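PDB 4Z0C: toll-like receptor 13 from Mus musculus, which recognises bacterial 23S ribosomal RNA as an innate immune receptor and signals through MYD88 and TRAF6 to activate NF-kappa-B. Local coordinates for residues K606-E611 with Q630-R635; M654-Y659 with V682-L687. All coordinates share one frame; numbering follows the deposited sequence.

Contact 1: K606-E611 with Q630-R635; sequences KILRLE and QVFSLR. With nucleotides of chain C.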
ATOM      1  N   LYS A 606      20.409   0.874 -23.488  1.00 28.96           N
ATOM      2  CA  LYS A 606      21.584   0.136 -23.039  1.00 26.46           C
ATOM      3  C   LYS A 606      21.219  -0.982 -22.077  1.00 28.41           C
ATOM      4  O   LYS A 606      21.955  -1.967 -21.956  1.00 26.10           O
ATOM      5  CB  LYS A 606      22.579   1.059 -22.363  1.00 31.81           C
ATOM      6  CG  LYS A 606      23.234   2.083 -23.263  1.00 41.10           C
ATOM      7  CD  LYS A 606      23.929   3.141 -22.392  1.00 43.84           C
ATOM      8  CE  LYS A 606      25.008   3.905 -23.148  1.00 45.07           C
ATOM      9  NZ  LYS A 606      26.327   3.235 -23.039  1.00 48.26           N
ATOM     10  N   ILE A 607      20.106  -0.801 -21.361  1.00 26.54           N
ATOM     11  CA  ILE A 607      19.683  -1.743 -20.323  1.00 21.27           C
ATOM     12  C   ILE A 607      18.194  -2.117 -20.450  1.00 26.22           C
ATOM     13  O   ILE A 607      17.343  -1.254 -20.620  1.00 31.88           O
ATOM     14  CB  ILE A 607      19.923  -1.167 -18.916  1.00 29.06           C
ATOM     15  CG1 ILE A 607      21.391  -0.747 -18.735  1.00 33.88           C
ATOM     16  CG2 ILE A 607      19.493  -2.183 -17.869  1.00 28.55           C
ATOM     17  CD1 ILE A 607      21.612   0.282 -17.628  1.00 26.09           C
ATOM     18  N   LEU A 608      17.892  -3.411 -20.401  1.00 23.20           N
ATOM     19  CA  LEU A 608      16.524  -3.889 -20.495  1.00 31.41           C
ATOM     20  C   LEU A 608      16.347  -5.031 -19.513  1.00 33.71           C
ATOM     21  O   LEU A 608      17.003  -6.072 -19.633  1.00 30.08           O
ATOM     22  CB  LEU A 608      16.179  -4.349 -21.926  1.00 28.54           C
ATOM     23  CG  LEU A 608      14.809  -5.034 -22.062  1.00 23.80           C
ATOM     24  CD1 LEU A 608      13.669  -4.109 -21.675  1.00 16.68           C
ATOM     25  CD2 LEU A 608      14.597  -5.592 -23.452  1.00 19.53           C
ATOM     26  N   ARG A 609      15.480  -4.805 -18.528  1.00 26.14           N
ATOM     27  CA  ARG A 609      15.146  -5.804 -17.517  1.00 24.65           C
ATOM     28  C   ARG A 609      13.667  -6.175 -17.559  1.00 27.94           C
ATOM     29  O   ARG A 609      12.780  -5.325 -17.431  1.00 22.86           O
ATOM     30  CB  ARG A 609      15.561  -5.323 -16.120  1.00 29.59           C
ATOM     31  CG  ARG A 609      17.077  -5.281 -15.937  1.00 32.29           C
ATOM     32  CD  ARG A 609      17.474  -4.594 -14.642  1.00 33.10           C
ATOM     33  NE  ARG A 609      18.908  -4.695 -14.393  1.00 30.71           N
ATOM     34  CZ  ARG A 609      19.563  -3.972 -13.492  1.00 46.00           C
ATOM     35  NH1 ARG A 609      18.908  -3.090 -12.741  1.00 41.45           N
ATOM     36  NH2 ARG A 609      20.874  -4.138 -13.331  1.00 49.98           N
ATOM     37  N   LEU A 610      13.427  -7.457 -17.773  1.00 27.71           N
ATOM     38  CA  LEU A 610      12.097  -8.004 -17.970  1.00 21.73           C
ATOM     39  C   LEU A 610      12.005  -9.211 -17.064  1.00 20.96           C
ATOM     40  O   LEU A 610      11.520 -10.258 -17.472  1.00 25.77           O
ATOM     41  CB  LEU A 610      11.935  -8.419 -19.429  1.00 18.96           C
ATOM     42  CG  LEU A 610      11.034  -7.613 -20.378  1.00 29.45           C
ATOM     43  CD1 LEU A 610      11.057  -6.125 -20.097  1.00 33.83           C
ATOM     44  CD2 LEU A 610      11.356  -7.891 -21.841  1.00 21.00           C
ATOM     45  N   GLU A 611      12.518  -9.054 -15.844  1.00 20.70           N
ATOM     46  CA  GLU A 611      12.701 -10.161 -14.892  1.00 27.75           C
ATOM     47  C   GLU A 611      11.451 -10.516 -14.098  1.00 25.63           C
ATOM     48  O   GLU A 611      10.563  -9.690 -13.923  1.00 27.08           O
ATOM     49  CB  GLU A 611      13.836  -9.828 -13.892  1.00 25.07           C
ATOM     50  CG  GLU A 611      15.006  -9.038 -14.495  1.00 33.71           C
ATOM     51  CD  GLU A 611      16.130  -8.682 -13.498  1.00 39.72           C
ATOM     52  OE1 GLU A 611      15.974  -8.867 -12.264  1.00 39.67           O
ATOM     53  OE2 GLU A 611      17.163  -8.157 -13.961  1.00 35.47           O
ATOM     54  N   GLN A 630      23.238  -3.560 -24.098  1.00 23.44           N
ATOM     55  CA  GLN A 630      24.401  -4.183 -23.446  1.00 26.46           C
ATOM     56  C   GLN A 630      23.993  -5.144 -22.342  1.00 33.55           C
ATOM     57  O   GLN A 630      24.631  -6.180 -22.135  1.00 29.73           O
ATOM     58  CB  GLN A 630      25.327  -3.132 -22.838  1.00 24.20           C
ATOM     59  CG  GLN A 630      25.805  -2.051 -23.796  1.00 31.75           C
ATOM     60  CD  GLN A 630      26.770  -1.072 -23.135  1.00 42.50           C
ATOM     61  OE1 GLN A 630      26.408  -0.333 -22.203  1.00 42.19           O
ATOM     62  NE2 GLN A 630      28.022  -1.089 -23.593  1.00 39.23           N
ATOM     63  N   VAL A 631      22.952  -4.767 -21.601  1.00 35.53           N
ATOM     64  CA  VAL A 631      22.447  -5.595 -20.516  1.00 25.67           C
ATOM     65  C   VAL A 631      21.006  -5.984 -20.812  1.00 27.34           C
ATOM     66  O   VAL A 631      20.162  -5.134 -21.042  1.00 26.45           O
ATOM     67  CB  VAL A 631      22.564  -4.878 -19.162  1.00 26.89           C
ATOM     68  CG1 VAL A 631      22.042  -5.764 -18.057  1.00 23.05           C
ATOM     69  CG2 VAL A 631      24.020  -4.521 -18.908  1.00 21.07           C
ATOM     70  N   PHE A 632      20.764  -7.286 -20.859  1.00 27.94           N
ATOM     71  CA  PHE A 632      19.471  -7.848 -21.175  1.00 27.05           C
ATOM     72  C   PHE A 632      19.207  -8.883 -20.102  1.00 29.55           C
ATOM     73  O   PHE A 632      19.925  -9.884 -20.020  1.00 31.45           O
ATOM     74  CB  PHE A 632      19.500  -8.523 -22.559  1.00 28.48           C
ATOM     75  CG  PHE A 632      18.134  -8.947 -23.073  1.00 31.03           C
ATOM     76  CD1 PHE A 632      16.964  -8.619 -22.371  1.00 27.85           C
ATOM     77  CD2 PHE A 632      18.020  -9.688 -24.245  1.00 35.25           C
ATOM     78  CE1 PHE A 632      15.706  -9.007 -22.831  1.00 31.68           C
ATOM     79  CE2 PHE A 632      16.765 -10.086 -24.723  1.00 37.60           C
ATOM     80  CZ  PHE A 632      15.603  -9.742 -24.015  1.00 38.38           C
ATOM     81  N   SER A 633      18.194  -8.654 -19.271  1.00 23.74           N
ATOM     82  CA  SER A 633      17.914  -9.632 -18.235  1.00 28.88           C
ATOM     83  C   SER A 633      16.536 -10.250 -18.310  1.00 28.19           C
ATOM     84  O   SER A 633      15.526  -9.559 -18.346  1.00 33.33           O
ATOM     85  CB  SER A 633      18.137  -9.060 -16.844  1.00 30.29           C
ATOM     86  OG  SER A 633      17.923 -10.082 -15.884  1.00 36.60           O
ATOM     87  N   LEU A 634      16.521 -11.573 -18.316  1.00 35.05           N
ATOM     88  CA  LEU A 634      15.296 -12.349 -18.370  1.00 32.16           C
ATOM     89  C   LEU A 634      15.323 -13.289 -17.167  1.00 29.67           C
ATOM     90  O   LEU A 634      14.755 -14.380 -17.184  1.00 37.05           O
ATOM     91  CB  LEU A 634      15.232 -13.120 -19.698  1.00 26.46           C
ATOM     92  CG  LEU A 634      15.060 -12.250 -20.951  1.00 23.36           C
ATOM     93  CD1 LEU A 634      15.458 -13.007 -22.202  1.00 26.12           C
ATOM     94  CD2 LEU A 634      13.624 -11.778 -21.091  1.00 23.53           C
ATOM     95  N   ARG A 635      16.044 -12.864 -16.138  1.00 28.80           N
ATOM     96  CA  ARG A 635      16.156 -13.600 -14.880  1.00 25.42           C
ATOM     97  C   ARG A 635      14.769 -13.914 -14.302  1.00 27.87           C
ATOM     98  O   ARG A 635      13.893 -13.058 -14.302  1.00 20.74           O
ATOM     99  CB  ARG A 635      16.931 -12.743 -13.898  1.00 19.47           C
ATOM    100  CG  ARG A 635      17.295 -13.390 -12.593  1.00 26.24           C
ATOM    101  CD  ARG A 635      18.778 -13.297 -12.452  1.00 35.93           C
ATOM    102  NE  ARG A 635      19.160 -12.661 -11.209  1.00 45.00           N
ATOM    103  CZ  ARG A 635      20.412 -12.344 -10.904  1.00 41.59           C
ATOM    104  NH1 ARG A 635      21.394 -12.612 -11.756  1.00 39.92           N
ATOM    105  NH2 ARG A 635      20.677 -11.756  -9.751  1.00 41.25           N
TER
ATOM    106  P     G C   8      18.507 -12.217  -6.791  1.00 35.46           P
ATOM    107  OP1   G C   8      19.287 -13.376  -6.278  1.00 29.05           O
ATOM    108  OP2   G C   8      18.536 -11.799  -8.216  1.00 34.61           O
ATOM    109  O5'   G C   8      17.002 -12.575  -6.413  1.00 31.07           O
ATOM    110  C5'   G C   8      16.648 -12.747  -5.046  1.00 41.76           C
ATOM    111  C4'   G C   8      15.173 -12.990  -4.862  1.00 37.74           C
ATOM    112  O4'   G C   8      14.426 -11.782  -5.173  1.00 29.58           O
ATOM    113  C3'   G C   8      14.589 -14.103  -5.731  1.00 35.04           C
ATOM    114  O3'   G C   8      13.830 -15.000  -4.936  1.00 36.57           O
ATOM    115  C2'   G C   8      13.661 -13.369  -6.694  1.00 34.87           C
ATOM    116  O2'   G C   8      12.511 -14.094  -7.066  1.00 41.07           O
ATOM    117  C1'   G C   8      13.283 -12.129  -5.906  1.00 32.50           C
ATOM    118  N9    G C   8      12.862 -11.035  -6.780  1.00 32.40           N
ATOM    119  C8    G C   8      11.638 -10.417  -6.726  1.00 25.28           C
ATOM    120  N7    G C   8      11.494  -9.533  -7.675  1.00 34.69           N
ATOM    121  C5    G C   8      12.671  -9.595  -8.418  1.00 33.99           C
ATOM    122  C6    G C   8      13.081  -8.865  -9.570  1.00 34.22           C
ATOM    123  O6    G C   8      12.473  -7.984 -10.192  1.00 34.75           O
ATOM    124  N1    G C   8      14.350  -9.235  -9.999  1.00 31.49           N
ATOM    125  C2    G C   8      15.119 -10.194  -9.399  1.00 35.25           C
ATOM    126  N2    G C   8      16.316 -10.422  -9.968  1.00 37.82           N
ATOM    127  N3    G C   8      14.743 -10.882  -8.326  1.00 30.97           N
ATOM    128  C4    G C   8      13.518 -10.539  -7.888  1.00 27.53           C
ATOM    129  P     A C   7      22.195  -8.695  -7.809  1.00 34.98           P
ATOM    130  OP1   A C   7      22.546  -9.917  -7.047  1.00 40.18           O
ATOM    131  OP2   A C   7      22.015  -8.743  -9.277  1.00 34.90           O
ATOM    132  O5'   A C   7      20.856  -8.104  -7.179  1.00 43.08           O
ATOM    133  C5'   A C   7      20.586  -8.219  -5.790  1.00 31.73           C
ATOM    134  C4'   A C   7      19.127  -8.499  -5.543  1.00 27.40           C
ATOM    135  O4'   A C   7      18.321  -7.333  -5.871  1.00 24.71           O
ATOM    136  C3'   A C   7      18.518  -9.611  -6.383  1.00 26.73           C
ATOM    137  O3'   A C   7      18.837 -10.910  -5.903  1.00 28.43           O
ATOM    138  C2'   A C   7      17.023  -9.275  -6.342  1.00 29.17           C
ATOM    139  O2'   A C   7      16.450  -9.683  -5.112  1.00 28.42           O
ATOM    140  C1'   A C   7      17.055  -7.745  -6.368  1.00 27.50           C
ATOM    141  N9    A C   7      16.889  -7.221  -7.736  1.00 35.88           N
ATOM    142  C8    A C   7      17.836  -7.263  -8.734  1.00 31.76           C
ATOM    143  N7    A C   7      17.440  -6.722  -9.852  1.00 34.90           N
ATOM    144  C5    A C   7      16.138  -6.310  -9.586  1.00 38.66           C
ATOM    145  C6    A C   7      15.168  -5.674 -10.394  1.00 40.69           C
ATOM    146  N6    A C   7      15.415  -5.341 -11.663  1.00 33.38           N
ATOM    147  N1    A C   7      13.949  -5.389  -9.842  1.00 39.01           N
ATOM    148  C2    A C   7      13.736  -5.733  -8.560  1.00 33.84           C
ATOM    149  N3    A C   7      14.572  -6.342  -7.710  1.00 43.77           N
ATOM    150  C4    A C   7      15.776  -6.607  -8.283  1.00 39.33           C
ATOM    151  P     A C   6      22.100  -2.755 -10.027  1.00 34.89           P
ATOM    152  OP1   A C   6      22.405  -1.537  -9.232  1.00 38.99           O
ATOM    153  OP2   A C   6      21.902  -2.562 -11.477  1.00 32.05           O
ATOM    154  O5'   A C   6      23.235  -3.828  -9.734  1.00 29.15           O
ATOM    155  C5'   A C   6      23.186  -5.149 -10.282  1.00 26.28           C
ATOM    156  C4'   A C   6      23.787  -6.164  -9.335  1.00 26.06           C
ATOM    157  O4'   A C   6      25.177  -5.810  -9.063  1.00 37.82           O
ATOM    158  C3'   A C   6      23.115  -6.252  -7.974  1.00 28.94           C
ATOM    159  O3'   A C   6      23.288  -7.575  -7.477  1.00 29.76           O
ATOM    160  C2'   A C   6      23.942  -5.280  -7.129  1.00 32.43           C
ATOM    161  O2'   A C   6      23.882  -5.513  -5.740  1.00 35.85           O
ATOM    162  C1'   A C   6      25.347  -5.522  -7.675  1.00 31.37           C
ATOM    163  N9    A C   6      26.245  -4.368  -7.608  1.00 32.10           N
ATOM    164  C8    A C   6      25.934  -3.029  -7.720  1.00 36.02           C
ATOM    165  N7    A C   6      26.994  -2.237  -7.689  1.00 39.04           N
ATOM    166  C5    A C   6      28.073  -3.106  -7.578  1.00 30.03           C
ATOM    167  C6    A C   6      29.467  -2.897  -7.514  1.00 32.99           C
ATOM    168  N6    A C   6      30.036  -1.694  -7.552  1.00 26.62           N
ATOM    169  N1    A C   6      30.270  -3.981  -7.412  1.00 32.31           N
ATOM    170  C2    A C   6      29.695  -5.193  -7.386  1.00 34.11           C
ATOM    171  N3    A C   6      28.404  -5.521  -7.435  1.00 32.88           N
ATOM    172  C4    A C   6      27.631  -4.421  -7.536  1.00 32.68           C
TER

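Contact 2: M654-Y659 with V682-L687; sequences MFFDVY and VHIPFL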
ATOM      1  N   MET A 654      26.578  -7.581 -23.890  1.00 37.03           N
ATOM      2  CA  MET A 654      27.711  -8.047 -23.064  1.00 32.62           C
ATOM      3  C   MET A 654      27.325  -8.676 -21.729  1.00 25.86           C
ATOM      4  O   MET A 654      28.171  -9.211 -21.036  1.00 34.02           O
ATOM      5  CB  MET A 654      28.777  -6.966 -22.872  1.00 24.53           C
ATOM      6  CG  MET A 654      28.306  -5.612 -22.426  1.00 34.02           C
ATOM      7  SD  MET A 654      29.633  -4.411 -22.722  1.00 99.78           S
ATOM      8  CE  MET A 654      29.974  -4.664 -24.469  1.00 64.43           C
ATOM      9  N   PHE A 655      26.034  -8.666 -21.422  1.00 25.99           N
ATOM     10  CA  PHE A 655      25.495  -9.313 -20.243  1.00 17.63           C
ATOM     11  C   PHE A 655      24.084  -9.765 -20.604  1.00 25.51           C
ATOM     12  O   PHE A 655      23.241  -8.941 -20.938  1.00 33.20           O
ATOM     13  CB  PHE A 655      25.449  -8.312 -19.094  1.00 27.70           C
ATOM     14  CG  PHE A 655      25.172  -8.926 -17.748  1.00 33.52           C
ATOM     15  CD1 PHE A 655      23.872  -9.040 -17.277  1.00 41.03           C
ATOM     16  CD2 PHE A 655      26.213  -9.352 -16.937  1.00 36.16           C
ATOM     17  CE1 PHE A 655      23.618  -9.587 -16.025  1.00 44.10           C
ATOM     18  CE2 PHE A 655      25.967  -9.899 -15.685  1.00 36.26           C
ATOM     19  CZ  PHE A 655      24.675 -10.014 -15.228  1.00 33.98           C
ATOM     20  N   PHE A 656      23.839 -11.072 -20.555  1.00 24.08           N
ATOM     21  CA  PHE A 656      22.560 -11.665 -20.949  1.00 26.87           C
ATOM     22  C   PHE A 656      22.190 -12.681 -19.897  1.00 32.48           C
ATOM     23  O   PHE A 656      22.886 -13.688 -19.725  1.00 31.58           O
ATOM     24  CB  PHE A 656      22.662 -12.329 -22.321  1.00 31.12           C
ATOM     25  CG  PHE A 656      21.430 -13.098 -22.725  1.00 31.69           C
ATOM     26  CD1 PHE A 656      20.288 -12.433 -23.153  1.00 29.08           C
ATOM     27  CD2 PHE A 656      21.427 -14.490 -22.708  1.00 30.51           C
ATOM     28  CE1 PHE A 656      19.147 -13.136 -23.546  1.00 31.97           C
ATOM     29  CE2 PHE A 656      20.297 -15.198 -23.092  1.00 37.54           C
ATOM     30  CZ  PHE A 656      19.150 -14.516 -23.513  1.00 36.22           C
ATOM     31  N   ASP A 657      21.109 -12.395 -19.175  1.00 29.00           N
ATOM     32  CA  ASP A 657      20.828 -13.083 -17.928  1.00 24.88           C
ATOM     33  C   ASP A 657      19.593 -13.920 -18.092  1.00 33.33           C
ATOM     34  O   ASP A 657      18.488 -13.394 -18.266  1.00 28.63           O
ATOM     35  CB  ASP A 657      20.623 -12.060 -16.812  1.00 37.22           C
ATOM     36  CG  ASP A 657      20.547 -12.694 -15.442  1.00 43.35           C
ATOM     37  OD1 ASP A 657      20.261 -13.911 -15.349  1.00 46.36           O
ATOM     38  OD2 ASP A 657      20.751 -11.963 -14.456  1.00 47.93           O
ATOM     39  N   VAL A 658      19.781 -15.231 -18.018  1.00 38.36           N
ATOM     40  CA  VAL A 658      18.683 -16.166 -18.210  1.00 27.93           C
ATOM     41  C   VAL A 658      18.707 -17.202 -17.078  1.00 28.72           C
ATOM     42  O   VAL A 658      18.199 -18.319 -17.188  1.00 30.59           O
ATOM     43  CB  VAL A 658      18.741 -16.768 -19.636  1.00 35.98           C
ATOM     44  CG1 VAL A 658      19.865 -17.798 -19.753  1.00 28.16           C
ATOM     45  CG2 VAL A 658      17.395 -17.322 -20.048  1.00 36.58           C
ATOM     46  N   TYR A 659      19.311 -16.778 -15.975  1.00 30.97           N
ATOM     47  CA  TYR A 659      19.282 -17.495 -14.710  1.00 29.81           C
ATOM     48  C   TYR A 659      17.845 -17.593 -14.174  1.00 27.95           C
ATOM     49  O   TYR A 659      17.021 -16.729 -14.438  1.00 27.97           O
ATOM     50  CB  TYR A 659      20.182 -16.760 -13.725  1.00 19.97           C
ATOM     51  CG  TYR A 659      20.154 -17.256 -12.295  1.00 35.36           C
ATOM     52  CD1 TYR A 659      20.618 -18.531 -11.964  1.00 34.15           C
ATOM     53  CD2 TYR A 659      19.719 -16.419 -11.258  1.00 35.14           C
ATOM     54  CE1 TYR A 659      20.606 -18.977 -10.655  1.00 34.78           C
ATOM     55  CE2 TYR A 659      19.713 -16.850  -9.943  1.00 31.43           C
ATOM     56  CZ  TYR A 659      20.154 -18.126  -9.647  1.00 40.50           C
ATOM     57  OH  TYR A 659      20.131 -18.556  -8.345  1.00 45.44           O
ATOM     58  N   VAL A 682      30.073 -11.870 -24.351  1.00 35.77           N
ATOM     59  CA  VAL A 682      28.889 -11.828 -23.521  1.00 31.57           C
ATOM     60  C   VAL A 682      28.992 -12.720 -22.296  1.00 37.89           C
ATOM     61  O   VAL A 682      29.211 -13.924 -22.408  1.00 37.93           O
ATOM     62  CB  VAL A 682      27.608 -12.219 -24.298  1.00 29.34           C
ATOM     63  CG1 VAL A 682      26.384 -12.143 -23.364  1.00 21.71           C
ATOM     64  CG2 VAL A 682      27.411 -11.311 -25.501  1.00 25.80           C
ATOM     65  N   HIS A 683      28.805 -12.110 -21.125  1.00 35.36           N
ATOM     66  CA  HIS A 683      28.753 -12.846 -19.867  1.00 31.92           C
ATOM     67  C   HIS A 683      27.331 -13.328 -19.556  1.00 25.98           C
ATOM     68  O   HIS A 683      26.367 -12.620 -19.805  1.00 22.67           O
ATOM     69  CB  HIS A 683      29.298 -12.027 -18.683  1.00 28.96           C
ATOM     70  CG  HIS A 683      29.251 -12.779 -17.394  1.00 29.23           C
ATOM     71  ND1 HIS A 683      30.133 -13.793 -17.096  1.00 27.14           N
ATOM     72  CD2 HIS A 683      28.377 -12.726 -16.358  1.00 29.17           C
ATOM     73  CE1 HIS A 683      29.827 -14.316 -15.922  1.00 22.84           C
ATOM     74  NE2 HIS A 683      28.766 -13.684 -15.453  1.00 34.58           N
ATOM     75  N   ILE A 684      27.229 -14.538 -19.013  1.00 25.83           N
ATOM     76  CA  ILE A 684      25.955 -15.177 -18.743  1.00 22.26           C
ATOM     77  C   ILE A 684      25.923 -15.776 -17.336  1.00 29.83           C
ATOM     78  O   ILE A 684      26.478 -16.843 -17.096  1.00 28.97           O
ATOM     79  CB  ILE A 684      25.576 -16.212 -19.858  1.00 41.89           C
ATOM     80  CG1 ILE A 684      25.195 -15.452 -21.129  1.00 39.26           C
ATOM     81  CG2 ILE A 684      24.393 -17.117 -19.437  1.00 30.85           C
ATOM     82  CD1 ILE A 684      25.421 -16.171 -22.356  1.00 33.91           C
ATOM     83  N   PRO A 685      25.273 -15.060 -16.402  1.00 38.21           N
ATOM     84  CA  PRO A 685      25.231 -15.351 -14.966  1.00 42.33           C
ATOM     85  C   PRO A 685      24.844 -16.779 -14.602  1.00 40.91           C
ATOM     86  O   PRO A 685      23.732 -17.238 -14.903  1.00 34.14           O
ATOM     87  CB  PRO A 685      24.151 -14.394 -14.442  1.00 42.28           C
ATOM     88  CG  PRO A 685      23.986 -13.346 -15.478  1.00 41.58           C
ATOM     89  CD  PRO A 685      24.773 -13.707 -16.700  1.00 38.15           C
ATOM     90  N   PHE A 686      25.773 -17.437 -13.913  1.00 36.08           N
ATOM     91  CA  PHE A 686      25.585 -18.753 -13.305  1.00 34.48           C
ATOM     92  C   PHE A 686      25.346 -19.864 -14.317  1.00 38.17           C
ATOM     93  O   PHE A 686      24.919 -20.956 -13.948  1.00 39.08           O
ATOM     94  CB  PHE A 686      24.487 -18.721 -12.241  1.00 30.80           C
ATOM     95  CG  PHE A 686      24.620 -17.576 -11.265  1.00 32.63           C
ATOM     96  CD1 PHE A 686      25.683 -17.526 -10.370  1.00 32.41           C
ATOM     97  CD2 PHE A 686      23.696 -16.543 -11.254  1.00 28.98           C
ATOM     98  CE1 PHE A 686      25.826 -16.471  -9.477  1.00 31.87           C
ATOM     99  CE2 PHE A 686      23.827 -15.484 -10.358  1.00 34.49           C
ATOM    100  CZ  PHE A 686      24.902 -15.454  -9.462  1.00 26.82           C
ATOM    101  N   LEU A 687      25.678 -19.576 -15.575  1.00 41.45           N
ATOM    102  CA  LEU A 687      25.513 -20.484 -16.718  1.00 41.63           C
ATOM    103  C   LEU A 687      25.867 -21.932 -16.410  1.00 42.28           C
ATOM    104  O   LEU A 687      25.073 -22.835 -16.658  1.00 43.32           O
ATOM    105  CB  LEU A 687      26.386 -20.016 -17.884  1.00 33.95           C
ATOM    106  CG  LEU A 687      26.560 -21.003 -19.049  1.00 31.97           C
ATOM    107  CD1 LEU A 687      25.239 -21.164 -19.810  1.00 26.85           C
ATOM    108  CD2 LEU A 687      27.662 -20.542 -19.978  1.00 27.40           C
TER

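Contact 1: K606-E611 with Q630-R635
Strands 607-609 and 631-633 run parallel, their axes 4.9 Å apart at the closest, and their backbones interlock through alternating N-H...O=C bonds. Lys606 O is gripped twice, by Val631 N nearly along the C=O axis and by Gln630 N from above the carbonyl plane; Leu608 N gives to Val631 O, Ser633 N to Leu608 O and Leu610 N to Ser633 O. The closest apolar contact is on the face of Leu608 and Phe632, where Leu608 CD2 meets Phe632 CE1 at 3.6 Å. The pair belongs to successive leucine-rich repeats, LRR 24 and LRR 25, of the horseshoe-shaped ectodomain, and such leucines fill the solenoid core. Polar side chains on the other face and just past the strands hold RNA. Ser633 OG, anti to its backbone N, donates to Glu611 OE2 (2.8 Å) from above the carboxylate plane, which probably steadies Glu611 while OE1 accepts from both N1 and N2 of G8 of chain C. Phosphates are taken edge-on by the guanidinium groups. Arg609 NH2, on an extended chain, lies 2.6 Å from A6 OP2 of chain C and also pairs with Glu10. Arg635 NH2, its chain bent at chi2 and chi3, lies 2.6 Å from G8 OP2 of chain C.

Contact 2: M654-Y659 with V682-L687
Strand 655-657 borders the irregular segment 682-687 through a single backbone bridge, Phe655 with His683. Two hydrogen bonds frame it: Phe656 N meets His683 O nearly along the C=O axis at 3.1 Å, and His683 N reaches Met654 O (3.0 Å) from well above the carbonyl plane. This junction joins the last strand of the leucine-rich-repeat solenoid to the C-terminal capping region, LRRCT.

The side chain of Phe655 can be followed outward. From CB, CG stands anti to the backbone N (chi1 -168°), which carries the ring alongside the imidazole of His683. CD2 and then CE2 pass His683 CD2, CE2 at 3.8 Å, with the two planes oblique to each other. CE1 on the other flank and CZ at the tip run onto Pro685, whose CG lies 3.4 Å from CZ, while Pro685 CD sits over one ring face in a CH-pi contact, displaced toward the rim.

The same proline ring reaches the carboxylate of Asp657, its CG 3.5 Å from Asp657 CG. Asp657 OD1 closes an Asx turn by accepting from Tyr659 N, and OD2 forms a salt bridge with Arg635. A type II turn from Ile684 to Leu687 then presents Phe686, whose edge points into the face of Tyr659, with Phe686 CD2 3.7 Å above the plane of the Tyr659 ring, over its centre. Apart from the two backbone bonds, the contact is made mainly by aromatic, proline and aliphatic groups, Val682 and Ile684 packing on Phe656 CB; the carboxylate's charge is probably balanced by Arg635.

How the contacts relate
From the N terminus, segment 606-611 comes first, and the chain makes one turn of the solenoid, with no helix or strand on the way, before 630-635 closes contact 1. A further turn leads to 654-659; contact 2 closes later, after the excursion through helix 670-678 brings 682-687 back. The two loops therefore follow in series, neither nesting nor crossing. They join directly, because strands 631-633 and 655-657 are neighbours: Leu634 N lies 2.7 Å from Asp657 O, and Arg635, whose phosphate contact belongs to contact 1, also packs on contact 2, its CD 3.5 Å from Tyr659 CD2. Together they run from RNA-contacting repeats into the C-terminal cap.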